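Long-range contacts in uncharacterized protein (Actinomyces odontolyticus, PDB 4MJG), which is of unknown function but belongs to the DUF4853 family and is probably made as a lipoprotein: residues 44-49 against 66-71; 161-166 against 177-182. All coordinates share one frame; numbering follows the deposited sequence.

How the contacts relate
After three short helices, the chain enters strand 44-55. It turns back into strand 62-73, and contact 1 closes that hairpin across 16 residues. The chain then runs through helix 77-86 and the four strands from 92-97 to 127-133. It returns past helix 154-157 to a second hairpin, which contact 2 closes across ten residues. The two loops follow one another and neither nest nor cross. They still meet in space, because strand 176-181 lies beside strand 44-55. There Leu-44 O probably accepts a hydrogen bond from Leu-179 N, and Val-46 N probably gives one to Pro-177 O. One antiparallel sheet thus joins both hairpins, with 161-166 as an outermost strand.

Contact 1. Residues 44-49 against 66-71; sequences LTVMGL and VGYTTV
The Tyr-68 ring lies among Val-46, Gly-48 and Leu-49. Val-46 CG1 meets the ring edge at CD1, 3.8 Å away. Leu-49 CD2 reaches CE1 of the same ring at 3.6 Å. Tyr-68 OH is hydrogen-bonded elsewhere, to Pro-152 O. Next comes Thr-69, which faces both Met-47 and Gly-48 in a classic beta bulge. Its carbonyl O takes two backbone bonds, from Met-47 N at 2.8 Å and from Gly-48 N at 3.1 Å. Thr-69 N returns a bond to Gly-48 O. Thr-70 pairs with Val-46, a non-hydrogen-bonded pair with both side chains on one face. Its OG1 lies between the backbone N and the carbonyl carbon (chi1 62°), where Leu-44 CD1 packs 3.6 Å from it. An alanine at Leu-44 would probably leave a gap beside Thr-70 OG1, where CD1 and CD2 had packed. Val-71 N gives a 2.8 Å bond to Thr-45 O, and Val-71 O accepts one from Thr-45 N. On the face shared with Thr-45, Val-71 CG2 meets CG of the selenomethionine Met-47. Backbone bonds therefore fix the pairing of 44-49 with 66-71, while the side chains add mostly apolar packing. The bulge shifts the register by one residue without costing Met-47 N or Gly-48 N its acceptor.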
ATOM      1  N   LEU A  44     -10.804  -7.969   1.858  1.00 65.87           N
ATOM      2  CA  LEU A  44      -9.352  -8.045   1.715  1.00 62.96           C
ATOM      3  C   LEU A  44      -8.760  -9.028   2.720  1.00 62.45           C
ATOM      4  O   LEU A  44      -9.211  -9.103   3.860  1.00 75.93           O
ATOM      5  CB  LEU A  44      -8.719  -6.670   1.945  1.00 57.31           C
ATOM      6  CG  LEU A  44      -9.026  -5.550   0.951  1.00 55.16           C
ATOM      7  CD1 LEU A  44      -8.460  -4.234   1.454  1.00 59.80           C
ATOM      8  CD2 LEU A  44      -8.464  -5.868  -0.426  1.00 53.28           C
ATOM      9  N   THR A  45      -7.749  -9.769   2.288  1.00 59.45           N
ATOM     10  CA  THR A  45      -6.944 -10.610   3.173  1.00 59.87           C
ATOM     11  C   THR A  45      -5.643  -9.867   3.464  1.00 59.39           C
ATOM     12  O   THR A  45      -5.043  -9.298   2.554  1.00 62.09           O
ATOM     13  CB  THR A  45      -6.612 -11.950   2.499  1.00 63.47           C
ATOM     14  OG1 THR A  45      -7.826 -12.588   2.089  1.00 68.10           O
ATOM     15  CG2 THR A  45      -5.860 -12.869   3.450  1.00 67.13           C
ATOM     16  N   VAL A  46      -5.203  -9.860   4.717  1.00 58.81           N
ATOM     17  CA  VAL A  46      -3.968  -9.152   5.073  1.00 57.03           C
ATOM     18  C   VAL A  46      -2.774 -10.080   4.857  1.00 61.62           C
ATOM     19  O   VAL A  46      -2.537 -11.007   5.641  1.00 64.45           O
ATOM     20  CB  VAL A  46      -4.000  -8.625   6.520  1.00 56.21           C
ATOM     21  CG1 VAL A  46      -2.740  -7.832   6.829  1.00 54.30           C
ATOM     22  CG2 VAL A  46      -5.239  -7.767   6.739  1.00 57.43           C
HETATM   23  N   MSE A  47      -2.033  -9.813   3.785  1.00 59.54           N
HETATM   24  CA  MSE A  47      -0.926 -10.664   3.341  1.00 64.30           C
HETATM   25  C   MSE A  47       0.349 -10.326   4.060  1.00 61.73           C
HETATM   26  O   MSE A  47       1.175 -11.203   4.308  1.00 61.04           O
HETATM   27  CB  MSE A  47      -0.683 -10.451   1.841  1.00 77.23           C
HETATM   28  CG  MSE A  47      -0.669 -11.744   1.032  1.00 93.80           C
HETATM   29 SE   MSE A  47       0.930 -12.806   1.465  0.75115.62          SE
HETATM   30  CE  MSE A  47       2.189 -11.675   0.446  1.00102.60           C
ATOM     31  N   GLY A  48       0.538  -9.044   4.367  1.00 53.66           N
ATOM     32  CA  GLY A  48       1.766  -8.573   4.989  1.00 49.11           C
ATOM     33  C   GLY A  48       1.513  -7.403   5.916  1.00 56.87           C
ATOM     34  O   GLY A  48       0.550  -6.640   5.741  1.00 57.11           O
ATOM     35  N   LEU A  49       2.385  -7.267   6.908  1.00 56.03           N
ATOM     36  CA  LEU A  49       2.310  -6.174   7.859  1.00 53.79           C
ATOM     37  C   LEU A  49       3.273  -5.075   7.436  1.00 51.83           C
ATOM     38  O   LEU A  49       4.275  -5.354   6.778  1.00 50.59           O
ATOM     39  CB  LEU A  49       2.663  -6.678   9.255  1.00 56.15           C
ATOM     40  CG  LEU A  49       1.699  -7.710   9.832  1.00 59.92           C
ATOM     41  CD1 LEU A  49       2.164  -8.154  11.209  1.00 60.61           C
ATOM     42  CD2 LEU A  49       0.285  -7.148   9.899  1.00 65.02           C
ATOM     43  N   VAL A  66       6.944   0.946   4.054  1.00 54.90           N
ATOM     44  CA  VAL A  66       6.175  -0.025   3.293  1.00 49.29           C
ATOM     45  C   VAL A  66       4.912  -0.297   4.099  1.00 49.30           C
ATOM     46  O   VAL A  66       4.993  -0.654   5.275  1.00 57.03           O
ATOM     47  CB  VAL A  66       6.956  -1.345   3.106  1.00 48.30           C
ATOM     48  CG1 VAL A  66       6.086  -2.402   2.444  1.00 44.03           C
ATOM     49  CG2 VAL A  66       8.233  -1.109   2.305  1.00 48.49           C
ATOM     50  N   GLY A  67       3.752  -0.130   3.479  1.00 46.14           N
ATOM     51  CA  GLY A  67       2.478  -0.283   4.187  1.00 47.53           C
ATOM     52  C   GLY A  67       1.996  -1.718   4.251  1.00 48.93           C
ATOM     53  O   GLY A  67       2.732  -2.653   3.923  1.00 47.22           O
ATOM     54  N   TYR A  68       0.749  -1.890   4.685  1.00 50.10           N
ATOM     55  CA  TYR A  68       0.113  -3.204   4.678  1.00 45.53           C
ATOM     56  C   TYR A  68       0.048  -3.713   3.261  1.00 47.84           C
ATOM     57  O   TYR A  68      -0.055  -2.931   2.314  1.00 59.73           O
ATOM     58  CB  TYR A  68      -1.304  -3.134   5.242  1.00 49.73           C
ATOM     59  CG  TYR A  68      -1.364  -3.102   6.749  1.00 49.66           C
ATOM     60  CD1 TYR A  68      -1.439  -4.277   7.491  1.00 49.40           C
ATOM     61  CD2 TYR A  68      -1.367  -1.898   7.429  1.00 48.74           C
ATOM     62  CE1 TYR A  68      -1.501  -4.254   8.872  1.00 47.74           C
ATOM     63  CE2 TYR A  68      -1.427  -1.864   8.802  1.00 53.32           C
ATOM     64  CZ  TYR A  68      -1.493  -3.047   9.518  1.00 51.13           C
ATOM     65  OH  TYR A  68      -1.550  -3.005  10.883  1.00 53.71           O
ATOM     66  N   THR A  69       0.135  -5.028   3.115  1.00 51.10           N
ATOM     67  CA  THR A  69      -0.105  -5.664   1.837  1.00 49.73           C
ATOM     68  C   THR A  69      -1.419  -6.414   1.975  1.00 48.35           C
ATOM     69  O   THR A  69      -1.541  -7.274   2.838  1.00 44.07           O
ATOM     70  CB  THR A  69       1.023  -6.638   1.479  1.00 50.85           C
ATOM     71  OG1 THR A  69       2.275  -5.927   1.429  1.00 49.47           O
ATOM     72  CG2 THR A  69       0.753  -7.295   0.137  1.00 49.92           C
ATOM     73  N   THR A  70      -2.412  -6.047   1.167  1.00 51.04           N
ATOM     74  CA  THR A  70      -3.715  -6.709   1.209  1.00 53.52           C
ATOM     75  C   THR A  70      -4.042  -7.340  -0.126  1.00 56.69           C
ATOM     76  O   THR A  70      -3.586  -6.877  -1.170  1.00 65.00           O
ATOM     77  CB  THR A  70      -4.852  -5.749   1.606  1.00 52.61           C
ATOM     78  OG1 THR A  70      -4.982  -4.702   0.637  1.00 51.35           O
ATOM     79  CG2 THR A  70      -4.580  -5.149   2.962  1.00 55.47           C
ATOM     80  N   VAL A  71      -4.848  -8.398  -0.079  1.00 60.64           N
ATOM     81  CA  VAL A  71      -5.146  -9.206  -1.251  1.00 58.72           C
ATOM     82  C   VAL A  71      -6.651  -9.352  -1.440  1.00 61.65           C
ATOM     83  O   VAL A  71      -7.356  -9.780  -0.529  1.00 72.22           O
ATOM     84  CB  VAL A  71      -4.501 -10.601  -1.128  1.00 54.56           C
ATOM     85  CG1 VAL A  71      -4.903 -11.493  -2.294  1.00 53.80           C
ATOM     86  CG2 VAL A  71      -2.989 -10.464  -1.081  1.00 54.63           C
TER

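Contact 2. Residues 161-166 against 177-182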
HETATM    1  N   MSE A 161     -13.246  -0.124   8.249  1.00104.01           N
HETATM    2  CA  MSE A 161     -13.249  -1.580   8.200  1.00 99.28           C
HETATM    3  C   MSE A 161     -12.986  -2.156   9.559  1.00103.51           C
HETATM    4  O   MSE A 161     -12.468  -1.467  10.442  1.00104.48           O
HETATM    5  CB  MSE A 161     -12.130  -2.000   7.258  1.00 92.68           C
HETATM    6  CG  MSE A 161     -12.166  -1.221   5.946  1.00 94.85           C
HETATM    7 SE   MSE A 161     -12.696  -2.446   4.510  0.75121.42          SE
HETATM    8  CE  MSE A 161     -10.898  -2.888   3.865  1.00 85.13           C
ATOM      9  N   HIS A 162     -13.339  -3.429   9.739  1.00108.14           N
ATOM     10  CA  HIS A 162     -13.024  -4.162  10.975  1.00111.26           C
ATOM     11  C   HIS A 162     -12.457  -5.550  10.673  1.00 95.10           C
ATOM     12  O   HIS A 162     -12.725  -6.133   9.616  1.00 83.01           O
ATOM     13  CB  HIS A 162     -14.246  -4.254  11.901  1.00126.81           C
ATOM     14  CG  HIS A 162     -15.229  -5.322  11.526  1.00138.00           C
ATOM     15  ND1 HIS A 162     -15.914  -5.322  10.329  1.00140.66           N
ATOM     16  CD2 HIS A 162     -15.660  -6.411  12.206  1.00138.00           C
ATOM     17  CE1 HIS A 162     -16.714  -6.373  10.283  1.00142.08           C
ATOM     18  NE2 HIS A 162     -16.580  -7.050  11.410  1.00140.14           N
ATOM     19  N   VAL A 163     -11.671  -6.062  11.618  1.00 84.12           N
ATOM     20  CA  VAL A 163     -10.946  -7.312  11.442  1.00 79.46           C
ATOM     21  C   VAL A 163     -11.826  -8.521  11.712  1.00 76.40           C
ATOM     22  O   VAL A 163     -12.443  -8.623  12.767  1.00 86.36           O
ATOM     23  CB  VAL A 163      -9.734  -7.406  12.391  1.00 81.92           C
ATOM     24  CG1 VAL A 163      -9.005  -8.730  12.200  1.00 86.51           C
ATOM     25  CG2 VAL A 163      -8.778  -6.251  12.156  1.00 86.24           C
ATOM     26  N   THR A 164     -11.856  -9.440  10.755  1.00 70.57           N
ATOM     27  CA  THR A 164     -12.445 -10.759  10.941  1.00 71.98           C
ATOM     28  C   THR A 164     -11.383 -11.795  10.572  1.00 67.53           C
ATOM     29  O   THR A 164     -10.291 -11.433  10.138  1.00 64.24           O
ATOM     30  CB  THR A 164     -13.704 -10.941  10.066  1.00 75.34           C
ATOM     31  OG1 THR A 164     -13.435 -10.498   8.727  1.00 81.07           O
ATOM     32  CG2 THR A 164     -14.853 -10.138  10.626  1.00 77.60           C
ATOM     33  N   ILE A 165     -11.700 -13.075  10.736  1.00 70.79           N
ATOM     34  CA  ILE A 165     -10.769 -14.150  10.382  1.00 70.62           C
ATOM     35  C   ILE A 165     -11.474 -15.221   9.558  1.00 71.48           C
ATOM     36  O   ILE A 165     -12.516 -15.724   9.953  1.00 81.16           O
ATOM     37  CB  ILE A 165     -10.091 -14.773  11.625  1.00 73.40           C
ATOM     38  CG1 ILE A 165     -11.093 -15.034  12.745  1.00 79.21           C
ATOM     39  CG2 ILE A 165      -9.014 -13.846  12.155  1.00 71.92           C
ATOM     40  CD1 ILE A 165     -10.456 -15.552  14.015  1.00 84.10           C
ATOM     41  N   SER A 166     -10.899 -15.547   8.405  1.00 72.10           N
ATOM     42  CA  SER A 166     -11.466 -16.536   7.491  1.00 78.71           C
ATOM     43  C   SER A 166     -10.519 -17.718   7.374  1.00 75.45           C
ATOM     44  O   SER A 166      -9.322 -17.585   7.626  1.00 72.95           O
ATOM     45  CB  SER A 166     -11.678 -15.920   6.101  1.00 82.72           C
ATOM     46  OG  SER A 166     -12.532 -14.788   6.157  1.00 85.53           O
ATOM     47  N   PRO A 177      -6.190 -13.479   8.537  1.00 57.83           N
ATOM     48  CA  PRO A 177      -6.957 -12.312   8.933  1.00 59.65           C
ATOM     49  C   PRO A 177      -7.554 -11.590   7.732  1.00 59.38           C
ATOM     50  O   PRO A 177      -6.868 -11.389   6.726  1.00 59.85           O
ATOM     51  CB  PRO A 177      -5.918 -11.441   9.629  1.00 59.18           C
ATOM     52  CG  PRO A 177      -4.631 -11.800   8.984  1.00 55.31           C
ATOM     53  CD  PRO A 177      -4.738 -13.239   8.594  1.00 55.55           C
ATOM     54  N   THR A 178      -8.817 -11.197   7.851  1.00 58.01           N
ATOM     55  CA  THR A 178      -9.525 -10.535   6.767  1.00 62.61           C
ATOM     56  C   THR A 178     -10.116  -9.210   7.229  1.00 62.46           C
ATOM     57  O   THR A 178     -10.354  -9.006   8.419  1.00 64.12           O
ATOM     58  CB  THR A 178     -10.669 -11.419   6.233  1.00 66.73           C
ATOM     59  OG1 THR A 178     -11.597 -11.685   7.288  1.00 67.64           O
ATOM     60  CG2 THR A 178     -10.128 -12.735   5.697  1.00 67.83           C
ATOM     61  N   LEU A 179     -10.355  -8.320   6.272  1.00 64.63           N
ATOM     62  CA  LEU A 179     -10.979  -7.032   6.541  1.00 71.86           C
ATOM     63  C   LEU A 179     -12.324  -6.953   5.838  1.00 78.80           C
ATOM     64  O   LEU A 179     -12.421  -7.232   4.642  1.00 77.81           O
ATOM     65  CB  LEU A 179     -10.087  -5.898   6.044  1.00 67.11           C
ATOM     66  CG  LEU A 179      -8.691  -5.820   6.655  1.00 66.41           C
ATOM     67  CD1 LEU A 179      -7.862  -4.756   5.956  1.00 66.21           C
ATOM     68  CD2 LEU A 179      -8.775  -5.535   8.146  1.00 68.17           C
ATOM     69  N   THR A 180     -13.358  -6.578   6.584  1.00 85.05           N
ATOM     70  CA  THR A 180     -14.690  -6.386   6.014  1.00 94.08           C
ATOM     71  C   THR A 180     -15.281  -5.063   6.492  1.00107.35           C
ATOM     72  O   THR A 180     -15.023  -4.620   7.619  1.00113.19           O
ATOM     73  CB  THR A 180     -15.632  -7.561   6.353  1.00 93.43           C
ATOM     74  OG1 THR A 180     -15.363  -8.033   7.680  1.00100.51           O
ATOM     75  CG2 THR A 180     -15.434  -8.702   5.368  1.00 88.75           C
ATOM     76  N   THR A 181     -16.081  -4.448   5.624  1.00113.23           N
ATOM     77  CA  THR A 181     -16.605  -3.099   5.848  1.00125.09           C
ATOM     78  C   THR A 181     -17.530  -3.024   7.068  1.00131.96           C
ATOM     79  O   THR A 181     -18.226  -3.988   7.390  1.00138.88           O
ATOM     80  CB  THR A 181     -17.364  -2.590   4.604  1.00114.53           C
ATOM     81  OG1 THR A 181     -18.412  -3.509   4.273  1.00107.62           O
ATOM     82  CG2 THR A 181     -16.418  -2.446   3.409  1.00 99.95           C
ATOM     83  N   GLY A 182     -17.522  -1.872   7.739  1.00134.86           N
ATOM     84  CA  GLY A 182     -18.311  -1.664   8.953  1.00141.87           C
ATOM     85  C   GLY A 182     -17.474  -1.852  10.205  1.00149.41           C
ATOM     86  O   GLY A 182     -16.519  -2.629  10.204  1.00149.56           O
TER
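The bent side chain of Met-161, a selenomethionine, packs its CE on Leu-179 CB at 3.8 Å, the two side chains crossing at about a right angle. Its SE lies 3.9 Å from Thr-181 CG2. Leu-179 also extends CD2 to Val-163 CG2, 4.1 Å away, on the face that the pair shares. Val-154 of helix 154-157 touches both of these side chains. Thr-178 works on the other face. Its OG1 lies between the backbone N and the carbonyl carbon (chi1 60°) and makes a 2.6 Å hydrogen bond with Thr-164 OG1. Either hydroxyl could be the donor. A weak bond runs on from Thr-164 OG1 to Thr-180 OG1, so Thr-164 OG1 sits between the hydroxyls of Thr-178 and Thr-180 on this face. Beyond them, Thr-180 O is gripped twice by His-162. His-162 N gives Thr-180 O a nearly straight bond of 3.0 Å, and His-162 ND1 adds a more bent one of 2.9 Å to the same oxygen, from the opposite face of its plane. Paired backbone bonds also join Thr-164 with Thr-178. The regular pairing from Met-161 to Ile-165 is that of an antiparallel beta hairpin, here forming one edge of the sheet.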